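Local coordinates for protein coenzyme A transferase (Yersinia pestis, PDB 3QLI) that probably transfers coenzyme A between carboxylic acids such as acetate, and binds CoA, which can become covalently attached to it, at residues Y97-T102 against P132-E137; R71-E76 against N122-N127; H226-L231 against I379-S384; H410-E415 against V419-L424. All coordinates share one frame; numbering follows the deposited sequence.

Interaction 1: residues Y97-T102 against P132-E137; sequences YSMFVT and PRLLAE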
# COMPACT_ATOMS: atom_id res chain seq x y z
N TYR A 97 -12.35 -15.31 -14.77
CA TYR A 97 -12.27 -14.05 -14.06
C TYR A 97 -11.06 -14.20 -13.16
O TYR A 97 -11.16 -14.36 -11.95
CB TYR A 97 -13.57 -13.76 -13.28
CG TYR A 97 -14.59 -13.08 -14.18
CD1 TYR A 97 -14.98 -11.76 -13.96
CD2 TYR A 97 -15.10 -13.74 -15.30
CE1 TYR A 97 -15.88 -11.13 -14.81
CE2 TYR A 97 -16.00 -13.10 -16.17
CZ TYR A 97 -16.38 -11.80 -15.91
OH TYR A 97 -17.27 -11.16 -16.74
N SER A 98 -9.90 -14.18 -13.81
CA SER A 98 -8.64 -14.51 -13.16
C SER A 98 -8.23 -13.36 -12.27
O SER A 98 -8.31 -12.19 -12.66
CB SER A 98 -7.57 -14.72 -14.23
OG SER A 98 -8.10 -15.40 -15.35
N MET A 99 -7.78 -13.69 -11.07
CA MET A 99 -7.35 -12.67 -10.13
C MET A 99 -5.83 -12.58 -10.01
O MET A 99 -5.31 -11.65 -9.40
CB MET A 99 -8.06 -12.89 -8.79
CG MET A 99 -9.58 -12.78 -9.00
SD MET A 99 -10.62 -13.12 -7.58
CE MET A 99 -10.47 -11.60 -6.65
N PHE A 100 -5.14 -13.56 -10.60
CA PHE A 100 -3.70 -13.49 -10.88
C PHE A 100 -3.58 -13.83 -12.36
O PHE A 100 -4.30 -14.71 -12.85
CB PHE A 100 -2.92 -14.61 -10.17
CG PHE A 100 -2.57 -14.33 -8.74
CD1 PHE A 100 -2.69 -13.07 -8.19
CD2 PHE A 100 -2.09 -15.37 -7.93
CE1 PHE A 100 -2.35 -12.85 -6.85
CE2 PHE A 100 -1.75 -15.16 -6.61
CZ PHE A 100 -1.89 -13.89 -6.07
N VAL A 101 -2.68 -13.17 -13.08
CA VAL A 101 -2.42 -13.56 -14.46
C VAL A 101 -1.10 -14.34 -14.52
O VAL A 101 -0.03 -13.77 -14.34
CB VAL A 101 -2.40 -12.32 -15.41
CG1 VAL A 101 -2.00 -12.71 -16.84
CG2 VAL A 101 -3.76 -11.62 -15.40
N THR A 102 -1.20 -15.66 -14.73
CA THR A 102 -0.03 -16.52 -14.78
C THR A 102 0.26 -16.99 -16.20
O THR A 102 -0.39 -16.56 -17.15
CB THR A 102 -0.17 -17.78 -13.87
OG1 THR A 102 -0.99 -18.76 -14.51
CG2 THR A 102 -0.76 -17.43 -12.50
N PRO A 132 -10.56 -13.04 0.76
CA PRO A 132 -11.68 -13.70 1.44
C PRO A 132 -12.92 -12.80 1.44
O PRO A 132 -14.01 -13.24 1.07
CB PRO A 132 -11.14 -13.91 2.87
CG PRO A 132 -9.63 -13.98 2.69
CD PRO A 132 -9.36 -12.93 1.62
N ARG A 133 -12.74 -11.54 1.79
CA ARG A 133 -13.87 -10.63 1.85
C ARG A 133 -14.39 -10.29 0.46
O ARG A 133 -15.60 -10.17 0.24
CB ARG A 133 -13.48 -9.35 2.57
CG ARG A 133 -14.56 -8.30 2.52
CD ARG A 133 -14.02 -6.97 2.96
NE ARG A 133 -15.02 -5.94 2.74
CZ ARG A 133 -14.86 -4.69 3.15
NH1 ARG A 133 -13.74 -4.35 3.78
NH2 ARG A 133 -15.81 -3.80 2.93
N LEU A 134 -13.49 -10.11 -0.49
CA LEU A 134 -13.93 -9.71 -1.82
C LEU A 134 -14.73 -10.83 -2.49
O LEU A 134 -15.79 -10.58 -3.06
CB LEU A 134 -12.74 -9.29 -2.69
CG LEU A 134 -13.02 -8.46 -3.95
CD1 LEU A 134 -13.30 -7.00 -3.60
CD2 LEU A 134 -11.81 -8.54 -4.85
N LEU A 135 -14.23 -12.06 -2.41
CA LEU A 135 -14.96 -13.17 -3.01
C LEU A 135 -16.31 -13.41 -2.33
O LEU A 135 -17.33 -13.64 -2.99
CB LEU A 135 -14.11 -14.45 -2.98
CG LEU A 135 -12.95 -14.41 -3.98
CD1 LEU A 135 -11.87 -15.44 -3.62
CD2 LEU A 135 -13.47 -14.63 -5.40
N ALA A 136 -16.31 -13.36 -1.01
CA ALA A 136 -17.49 -13.73 -0.25
C ALA A 136 -18.55 -12.63 -0.31
O ALA A 136 -19.75 -12.91 -0.27
CB ALA A 136 -17.12 -14.01 1.20
N GLU A 137 -18.10 -11.39 -0.40
CA GLU A 137 -19.00 -10.26 -0.18
C GLU A 137 -19.28 -9.42 -1.42
O GLU A 137 -20.41 -9.35 -1.86
CB GLU A 137 -18.52 -9.39 1.00
CG GLU A 137 -18.66 -10.13 2.34
CD GLU A 137 -18.12 -9.36 3.53
OE1 GLU A 137 -17.98 -8.11 3.46
OE2 GLU A 137 -17.82 -10.01 4.55
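Met99 is the residue through which segment 97-102 meets Leu134 and Leu135, on the helix 131-139. Just ahead of it, Tyr97 and Ser98 finish the outermost strand 94-98; backbone hydrogen bonds pair Tyr97 with Val72, Ser98 with Val124 and Met99 with Tyr74, after which the chain turns away from the sheet. Met99 points its CB at the helix. With CG anti to the carbonyl carbon (chi1 -60°) and the next torsion extended (chi2 176°), the sulfur is carried away from its own backbone, and the bend at chi3 of 78° swings the methyl to one side. The last two atoms thus divide between neighbouring leucines: SD lies 3.9 Å from CD2 of Leu135, whose side chain runs past in the opposing direction, while CE comes within 3.8 Å of CD2 of Leu134, met at a slant. Because the CA atoms of Met99 and Leu135 are 10.4 Å apart, side chains alone span the gap. The arrangement belongs to the Rossmann-like alpha/beta fold of the N-terminal domain, in which a helix packs over the parallel sheet, here beside the C-terminal end of strand 94-98. Leu135 also touches Tyr73 on the adjacent strand, and Leu134 packs on Gly423 of the second subunit. Met99 is about 9 Å, side chain to side chain, from the CoA-binding Glu76. Farther along, Phe100 sets its ring edge-to-face with Phe75, Val101 rests on helix 103-114, and Thr102 is the N-cap of that helix, its OG1 weakly hydrogen-bonded to Val104 N.

Interaction 2: residues R71-E76 against N122-N127; sequences RVYYFE and NYVPSN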
# COMPACT_ATOMS: atom_id res chain seq x y z
N ARG A 71 -18.89 -17.79 -14.49
CA ARG A 71 -17.69 -17.02 -14.17
C ARG A 71 -16.90 -17.81 -13.15
O ARG A 71 -17.46 -18.28 -12.16
CB ARG A 71 -18.07 -15.67 -13.59
CG ARG A 71 -18.71 -14.71 -14.56
CD ARG A 71 -18.84 -13.35 -13.91
NE ARG A 71 -19.43 -12.36 -14.81
CZ ARG A 71 -19.55 -11.07 -14.52
NH1 ARG A 71 -19.13 -10.62 -13.34
NH2 ARG A 71 -20.10 -10.24 -15.39
N VAL A 72 -15.60 -17.97 -13.38
CA VAL A 72 -14.75 -18.63 -12.39
C VAL A 72 -13.73 -17.63 -11.87
O VAL A 72 -12.90 -17.11 -12.64
CB VAL A 72 -14.03 -19.86 -12.99
CG1 VAL A 72 -13.11 -20.52 -11.93
CG2 VAL A 72 -15.06 -20.86 -13.52
N TYR A 73 -13.83 -17.34 -10.57
CA TYR A 73 -12.96 -16.40 -9.89
C TYR A 73 -11.89 -17.19 -9.12
O TYR A 73 -12.22 -18.04 -8.30
CB TYR A 73 -13.77 -15.56 -8.90
CG TYR A 73 -14.73 -14.56 -9.53
CD1 TYR A 73 -14.37 -13.22 -9.66
CD2 TYR A 73 -16.00 -14.95 -9.95
CE1 TYR A 73 -15.26 -12.29 -10.21
CE2 TYR A 73 -16.89 -14.02 -10.50
CZ TYR A 73 -16.51 -12.70 -10.64
OH TYR A 73 -17.40 -11.77 -11.18
N TYR A 74 -10.61 -16.90 -9.35
CA TYR A 74 -9.57 -17.77 -8.80
C TYR A 74 -8.18 -17.12 -8.83
O TYR A 74 -7.97 -16.15 -9.56
CB TYR A 74 -9.53 -19.08 -9.60
CG TYR A 74 -9.06 -18.85 -11.02
CD1 TYR A 74 -7.75 -19.12 -11.39
CD2 TYR A 74 -9.93 -18.34 -11.98
CE1 TYR A 74 -7.32 -18.88 -12.69
CE2 TYR A 74 -9.49 -18.09 -13.29
CZ TYR A 74 -8.19 -18.36 -13.63
OH TYR A 74 -7.76 -18.11 -14.92
N PHE A 75 -7.26 -17.71 -8.08
CA PHE A 75 -5.86 -17.28 -7.97
C PHE A 75 -4.92 -18.47 -8.16
O PHE A 75 -5.31 -19.61 -7.91
CB PHE A 75 -5.58 -16.75 -6.56
CG PHE A 75 -6.14 -15.39 -6.27
CD1 PHE A 75 -5.36 -14.26 -6.42
CD2 PHE A 75 -7.43 -15.25 -5.79
CE1 PHE A 75 -5.87 -13.01 -6.13
CE2 PHE A 75 -7.94 -13.99 -5.50
CZ PHE A 75 -7.16 -12.88 -5.67
N GLU A 76 -3.68 -18.21 -8.56
CA GLU A 76 -2.67 -19.26 -8.69
C GLU A 76 -3.01 -20.49 -9.54
O GLU A 76 -3.09 -21.60 -9.02
CB GLU A 76 -2.15 -19.69 -7.32
CG GLU A 76 -0.71 -20.18 -7.33
CD GLU A 76 0.26 -19.16 -7.91
OE1 GLU A 76 0.02 -17.95 -7.75
OE2 GLU A 76 1.27 -19.58 -8.52
N ASN A 122 -10.75 -12.17 -18.20
CA ASN A 122 -11.25 -10.96 -17.58
C ASN A 122 -10.63 -10.74 -16.21
O ASN A 122 -11.17 -11.15 -15.19
CB ASN A 122 -12.77 -11.00 -17.46
CG ASN A 122 -13.41 -9.67 -17.81
OD1 ASN A 122 -13.00 -8.61 -17.31
ND2 ASN A 122 -14.38 -9.70 -18.71
N TYR A 123 -9.47 -10.10 -16.21
CA TYR A 123 -8.77 -9.80 -14.97
C TYR A 123 -9.64 -9.02 -14.00
O TYR A 123 -10.27 -8.03 -14.37
CB TYR A 123 -7.49 -9.01 -15.28
CG TYR A 123 -6.71 -8.55 -14.07
CD1 TYR A 123 -6.10 -9.47 -13.22
CD2 TYR A 123 -6.56 -7.21 -13.79
CE1 TYR A 123 -5.38 -9.06 -12.10
CE2 TYR A 123 -5.84 -6.77 -12.68
CZ TYR A 123 -5.25 -7.70 -11.85
OH TYR A 123 -4.53 -7.27 -10.76
N VAL A 124 -9.67 -9.47 -12.74
CA VAL A 124 -10.39 -8.78 -11.67
C VAL A 124 -9.35 -8.18 -10.73
O VAL A 124 -8.69 -8.91 -10.00
CB VAL A 124 -11.27 -9.76 -10.87
CG1 VAL A 124 -12.03 -9.04 -9.75
CG2 VAL A 124 -12.24 -10.50 -11.81
N PRO A 125 -9.18 -6.85 -10.78
CA PRO A 125 -8.12 -6.28 -9.94
C PRO A 125 -8.45 -6.44 -8.45
O PRO A 125 -9.61 -6.23 -8.05
CB PRO A 125 -8.11 -4.80 -10.33
CG PRO A 125 -8.79 -4.75 -11.71
CD PRO A 125 -9.83 -5.83 -11.63
N SER A 126 -7.46 -6.79 -7.64
CA SER A 126 -7.70 -6.93 -6.21
C SER A 126 -6.38 -7.00 -5.48
O SER A 126 -5.32 -7.12 -6.10
CB SER A 126 -8.48 -8.21 -5.92
OG SER A 126 -7.63 -9.36 -6.00
N ASN A 127 -6.45 -6.92 -4.15
CA ASN A 127 -5.36 -7.36 -3.29
C ASN A 127 -5.61 -8.80 -2.81
O ASN A 127 -6.68 -9.12 -2.29
CB ASN A 127 -5.23 -6.46 -2.08
CG ASN A 127 -4.82 -5.07 -2.45
OD1 ASN A 127 -3.68 -4.83 -2.83
ND2 ASN A 127 -5.75 -4.13 -2.34
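Tyr73 and Phe75 share one first torsion, CG anti to the carbonyl carbon (chi1 -70° and -75°), and, two residues apart, carry the ends of their rings to the loop, one to Val124 and the other to Ser126. Val124 answers with its CG2 methyl, 3.9 Å from Tyr73 CE1, the two side chains crossing nearly at right angles and the methyl approaching the ring obliquely. Ser126 brings its hydroxyl to the rim of the other ring: OG lies close to the ring plane, 3.6 Å from Phe75 CZ. The Tyr73 ring is tethered at its far end, where Arg71 NH1 donates to Tyr73 OH across 3.0 Å at 154°, the hydroxyl lying in the guanidinium plane; the same NH1 forms a salt bridge with Glu428 of the second subunit. Phe75 stands about 8 Å, between side chains, from Glu264, to which CoA can be covalently attached, and the next residue, Glu76, binds CoA. The contact thus joins strand 70-74 and the residues just after it to the loop between helices 103-114 and 131-139, with strand 94-98 alongside and Ile139 and Leu134 of helix 131-139 touching Tyr73 and Ser126.

Interaction 3: residues H226-L231 against I379-S384; sequences HIIADL and IIATPS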
# COMPACT_ATOMS: atom_id res chain seq x y z
N HIS A 226 24.18 -15.37 -1.01
CA HIS A 226 25.06 -14.98 0.09
C HIS A 226 24.84 -13.55 0.58
O HIS A 226 24.92 -13.29 1.78
CB HIS A 226 26.52 -15.25 -0.24
CG HIS A 226 26.87 -16.71 -0.19
ND1 HIS A 226 26.79 -17.53 -1.29
CD2 HIS A 226 27.21 -17.50 0.86
CE1 HIS A 226 27.12 -18.77 -0.94
NE2 HIS A 226 27.38 -18.77 0.36
N ILE A 227 24.56 -12.63 -0.33
CA ILE A 227 24.29 -11.26 0.10
C ILE A 227 23.00 -11.24 0.93
O ILE A 227 22.91 -10.61 1.98
CB ILE A 227 24.14 -10.33 -1.11
CG1 ILE A 227 25.45 -10.27 -1.90
CG2 ILE A 227 23.70 -8.93 -0.66
CD1 ILE A 227 25.24 -9.84 -3.34
N ILE A 228 21.99 -11.95 0.45
CA ILE A 228 20.73 -12.04 1.18
C ILE A 228 20.94 -12.68 2.54
O ILE A 228 20.51 -12.16 3.56
CB ILE A 228 19.68 -12.85 0.39
CG1 ILE A 228 19.29 -12.07 -0.87
CG2 ILE A 228 18.45 -13.16 1.26
CD1 ILE A 228 18.30 -12.79 -1.76
N ALA A 229 21.65 -13.82 2.55
CA ALA A 229 21.87 -14.51 3.82
C ALA A 229 22.59 -13.63 4.84
O ALA A 229 22.35 -13.73 6.04
CB ALA A 229 22.63 -15.83 3.60
N ASP A 230 23.49 -12.77 4.37
CA ASP A 230 24.19 -11.87 5.27
C ASP A 230 23.23 -10.89 5.96
O ASP A 230 23.54 -10.36 7.02
CB ASP A 230 25.27 -11.08 4.54
CG ASP A 230 26.51 -11.91 4.23
OD1 ASP A 230 26.63 -13.04 4.74
OD2 ASP A 230 27.38 -11.40 3.48
N LEU A 231 22.07 -10.67 5.35
CA LEU A 231 21.07 -9.74 5.88
C LEU A 231 20.05 -10.43 6.78
O LEU A 231 19.13 -9.79 7.29
CB LEU A 231 20.34 -9.02 4.73
CG LEU A 231 21.19 -8.10 3.85
CD1 LEU A 231 20.44 -7.72 2.58
CD2 LEU A 231 21.60 -6.86 4.62
N ILE A 379 13.63 -7.41 1.36
CA ILE A 379 14.62 -7.56 0.30
C ILE A 379 13.90 -7.92 -1.00
O ILE A 379 13.04 -8.81 -1.03
CB ILE A 379 15.62 -8.69 0.63
CG1 ILE A 379 16.43 -8.32 1.88
CG2 ILE A 379 16.54 -8.95 -0.57
CD1 ILE A 379 17.07 -9.51 2.59
N ILE A 380 14.24 -7.21 -2.06
CA ILE A 380 13.75 -7.57 -3.39
C ILE A 380 14.99 -7.79 -4.24
O ILE A 380 15.86 -6.92 -4.31
CB ILE A 380 12.86 -6.48 -3.99
CG1 ILE A 380 11.54 -6.39 -3.20
CG2 ILE A 380 12.61 -6.77 -5.46
CD1 ILE A 380 10.64 -5.20 -3.59
N ALA A 381 15.10 -8.96 -4.85
CA ALA A 381 16.34 -9.35 -5.50
C ALA A 381 16.11 -9.72 -6.95
O ALA A 381 15.06 -10.26 -7.30
CB ALA A 381 16.96 -10.54 -4.76
N THR A 382 17.10 -9.44 -7.80
CA THR A 382 17.07 -9.93 -9.18
C THR A 382 18.50 -10.02 -9.70
O THR A 382 19.35 -9.23 -9.30
CB THR A 382 16.29 -8.98 -10.11
OG1 THR A 382 16.38 -9.44 -11.47
CG2 THR A 382 16.86 -7.57 -10.04
N PRO A 383 18.76 -10.99 -10.60
CA PRO A 383 20.01 -10.94 -11.37
C PRO A 383 20.01 -9.61 -12.13
O PRO A 383 18.92 -9.12 -12.47
CB PRO A 383 19.87 -12.08 -12.38
CG PRO A 383 18.70 -12.90 -11.93
CD PRO A 383 17.84 -12.05 -11.05
N SER A 384 21.18 -9.05 -12.42
CA SER A 384 21.24 -7.73 -13.03
C SER A 384 20.91 -7.73 -14.52
O SER A 384 20.58 -6.68 -15.07
CB SER A 384 22.62 -7.10 -12.82
OG SER A 384 23.60 -7.78 -13.59
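The last turn of helix 220-230 lies over the end of strand 377-381, with the CA atoms of Ile228 and Ile379 7.6 Å apart. This is the helix-on-sheet packing of an alpha/beta domain with a Rossmann-like core: Ile379 and Ala381, two residues apart, present the covered face of the strand, while the CB of Ile380 between them points away. Across from them stand Ile228 and Leu231, three residues apart in the chain. The CD1 methyl of Ile379 enters between these two, 3.8 Å from Leu231 CD1 and 4.1 Å from Ile228 CG2. The contacts between the segments are all apolar. Ile228 also rests on Val249 of helix 244-252, and Ile379 and Ala381 touch Val413 of the adjacent strand. The backbone around Leu231 is held by hydrogen bonds: Leu231 N donates to Ile228 O at 2.8 Å and only weakly to Ile227 O, and Leu231 O accepts from Arg377, the residue that opens the same strand. Ile228 reaches farther along the strand with its longer branch: CG1 lies anti to the carbonyl carbon (chi1 -67°) and CD1 continues the line (chi2 178°), so that this methyl rests on the CB of Ala381, with Ile228 CD1 and Ala381 CB 4.0 Å apart.

Interaction 4: residues H410-E415 against V419-L424; sequences HYIVTE and VNLKGL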
# COMPACT_ATOMS: atom_id res chain seq x y z
N HIS A 410 12.59 -1.15 0.15
CA HIS A 410 13.51 -1.06 1.27
C HIS A 410 14.92 -1.43 0.82
O HIS A 410 15.76 -0.56 0.61
CB HIS A 410 13.06 -2.02 2.38
CG HIS A 410 13.82 -1.86 3.66
ND1 HIS A 410 13.77 -2.79 4.68
CD2 HIS A 410 14.65 -0.88 4.10
CE1 HIS A 410 14.53 -2.39 5.68
NE2 HIS A 410 15.07 -1.23 5.35
N TYR A 411 15.15 -2.72 0.66
CA TYR A 411 16.45 -3.22 0.24
C TYR A 411 16.36 -3.91 -1.10
O TYR A 411 15.50 -4.78 -1.30
CB TYR A 411 16.93 -4.29 1.23
CG TYR A 411 17.78 -3.80 2.38
CD1 TYR A 411 19.15 -3.61 2.22
CD2 TYR A 411 17.23 -3.55 3.62
CE1 TYR A 411 19.93 -3.18 3.28
CE2 TYR A 411 18.00 -3.11 4.68
CZ TYR A 411 19.35 -2.93 4.50
OH TYR A 411 20.12 -2.49 5.55
N ILE A 412 17.24 -3.55 -2.03
CA ILE A 412 17.29 -4.28 -3.29
C ILE A 412 18.63 -4.99 -3.37
O ILE A 412 19.60 -4.54 -2.78
CB ILE A 412 17.12 -3.36 -4.50
CG1 ILE A 412 18.14 -2.21 -4.45
CG2 ILE A 412 15.67 -2.84 -4.56
CD1 ILE A 412 18.20 -1.39 -5.75
N VAL A 413 18.66 -6.11 -4.09
CA VAL A 413 19.87 -6.93 -4.20
C VAL A 413 20.02 -7.47 -5.60
O VAL A 413 19.05 -7.93 -6.20
CB VAL A 413 19.81 -8.13 -3.24
CG1 VAL A 413 20.95 -9.14 -3.56
CG2 VAL A 413 19.86 -7.65 -1.78
N THR A 414 21.25 -7.39 -6.14
CA THR A 414 21.61 -8.11 -7.35
C THR A 414 22.91 -8.87 -7.03
O THR A 414 23.37 -8.84 -5.89
CB THR A 414 21.87 -7.17 -8.57
OG1 THR A 414 23.10 -6.44 -8.36
CG2 THR A 414 20.71 -6.17 -8.79
N GLU A 415 23.49 -9.54 -8.01
CA GLU A 415 24.75 -10.24 -7.79
C GLU A 415 25.90 -9.28 -7.44
O GLU A 415 26.96 -9.69 -6.95
CB GLU A 415 25.11 -11.15 -8.98
CG GLU A 415 25.55 -10.43 -10.26
CD GLU A 415 24.40 -10.11 -11.21
OE1 GLU A 415 23.24 -9.98 -10.76
OE2 GLU A 415 24.65 -10.00 -12.43
N VAL A 419 21.39 -2.48 -1.66
CA VAL A 419 21.21 -1.07 -1.33
C VAL A 419 19.93 -0.91 -0.54
O VAL A 419 18.90 -1.45 -0.92
CB VAL A 419 21.12 -0.20 -2.61
CG1 VAL A 419 20.81 1.27 -2.25
CG2 VAL A 419 22.41 -0.30 -3.41
N ASN A 420 20.00 -0.16 0.56
CA ASN A 420 18.83 0.25 1.33
C ASN A 420 18.39 1.63 0.83
O ASN A 420 19.12 2.61 0.99
CB ASN A 420 19.20 0.29 2.81
CG ASN A 420 18.07 0.81 3.70
OD1 ASN A 420 16.99 1.18 3.23
ND2 ASN A 420 18.34 0.86 5.00
N LEU A 421 17.23 1.69 0.19
CA LEU A 421 16.77 2.92 -0.46
C LEU A 421 16.08 3.93 0.47
O LEU A 421 15.88 5.09 0.09
CB LEU A 421 15.83 2.56 -1.62
CG LEU A 421 16.39 1.66 -2.72
CD1 LEU A 421 15.30 1.30 -3.70
CD2 LEU A 421 17.52 2.37 -3.44
N LYS A 422 15.69 3.51 1.67
CA LYS A 422 14.90 4.37 2.56
C LYS A 422 15.62 5.65 2.99
O LYS A 422 16.74 5.60 3.50
CB LYS A 422 14.41 3.61 3.79
CG LYS A 422 13.38 2.51 3.48
CD LYS A 422 12.02 3.11 3.16
CE LYS A 422 10.97 2.04 3.05
NZ LYS A 422 9.66 2.66 2.65
N GLY A 423 14.98 6.79 2.77
CA GLY A 423 15.53 8.07 3.19
C GLY A 423 16.47 8.72 2.20
O GLY A 423 16.90 9.86 2.41
N LEU A 424 16.80 8.02 1.12
CA LEU A 424 17.67 8.55 0.06
C LEU A 424 16.91 9.47 -0.90
O LEU A 424 15.76 9.19 -1.24
CB LEU A 424 18.30 7.40 -0.74
CG LEU A 424 19.23 6.46 0.02
CD1 LEU A 424 19.91 5.50 -0.98
CD2 LEU A 424 20.27 7.27 0.79
O HOH W 1 16.39 0.51 7.34
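Ile412 and Val419 form the close-knit, apolar side of this contact, an antiparallel hydrogen-bonded pair in which each backbone N donates to the other's O at 2.9 Å. Their side chains lie alongside one another and point the same way, Ile412 CG1 4.0 Å from Val419 CB. The pairing runs on past the strand with a short bond of 2.7 Å from Leu421 N to His410 O. The other side is polar and water-bridged, and Tyr411 and Asn420 on it are partly exposed. In this non-hydrogen-bonded pair, Asn420 CB sits over one face of the Tyr411 ring, a CH-pi contact 3.8 Å from the centroid. Asn420 extends its amide (chi1 175°) toward His410: OD1 meets the imidazole edge 3.2 Å from CD2 and also accepts from Lys422 N, an Asx turn, while a water joins His410 NE2 (3.0 Å) to Asn420 ND2 (3.1 Å). His410 ND1 is hydrogen-bonded to Ser378 N, which fixes the ring at its other end. A type II beta turn from Leu421 to Leu424 follows, and Lys422 NZ reaches Ile407 O and Gln130 of the second subunit. The hairpin closes the mixed sheet beside strand 377-381; helix 426-434 covers the face of Ile412 and Val419 through Ile433 and Arg432, and helix 220-230 lies against Val413 on the other.

Two pairs of contacts emerge, one on each sheet. Interactions 1 and 2, centres 4 Å apart, share the parallel sheet: their strands are neighbours, and Ser98 OG bonds to Tyr74 OH between them. Interactions 3 and 4, centres 10 Å apart, share the mixed sheet, tied by Ile380 N to Tyr411 O and by Ser384 OG to Glu415 OE2. The pairs lie about 31 or 32 Å apart, centre to centre. Interactions 1 to 3 are buried and rely on side-chain packing without hydrogen bonds across the segments; interaction 4, partly exposed, is backbone-bonded and water-bridged. Interactions 1, 2 and 4 also meet the second subunit, whereas interaction 3 does not.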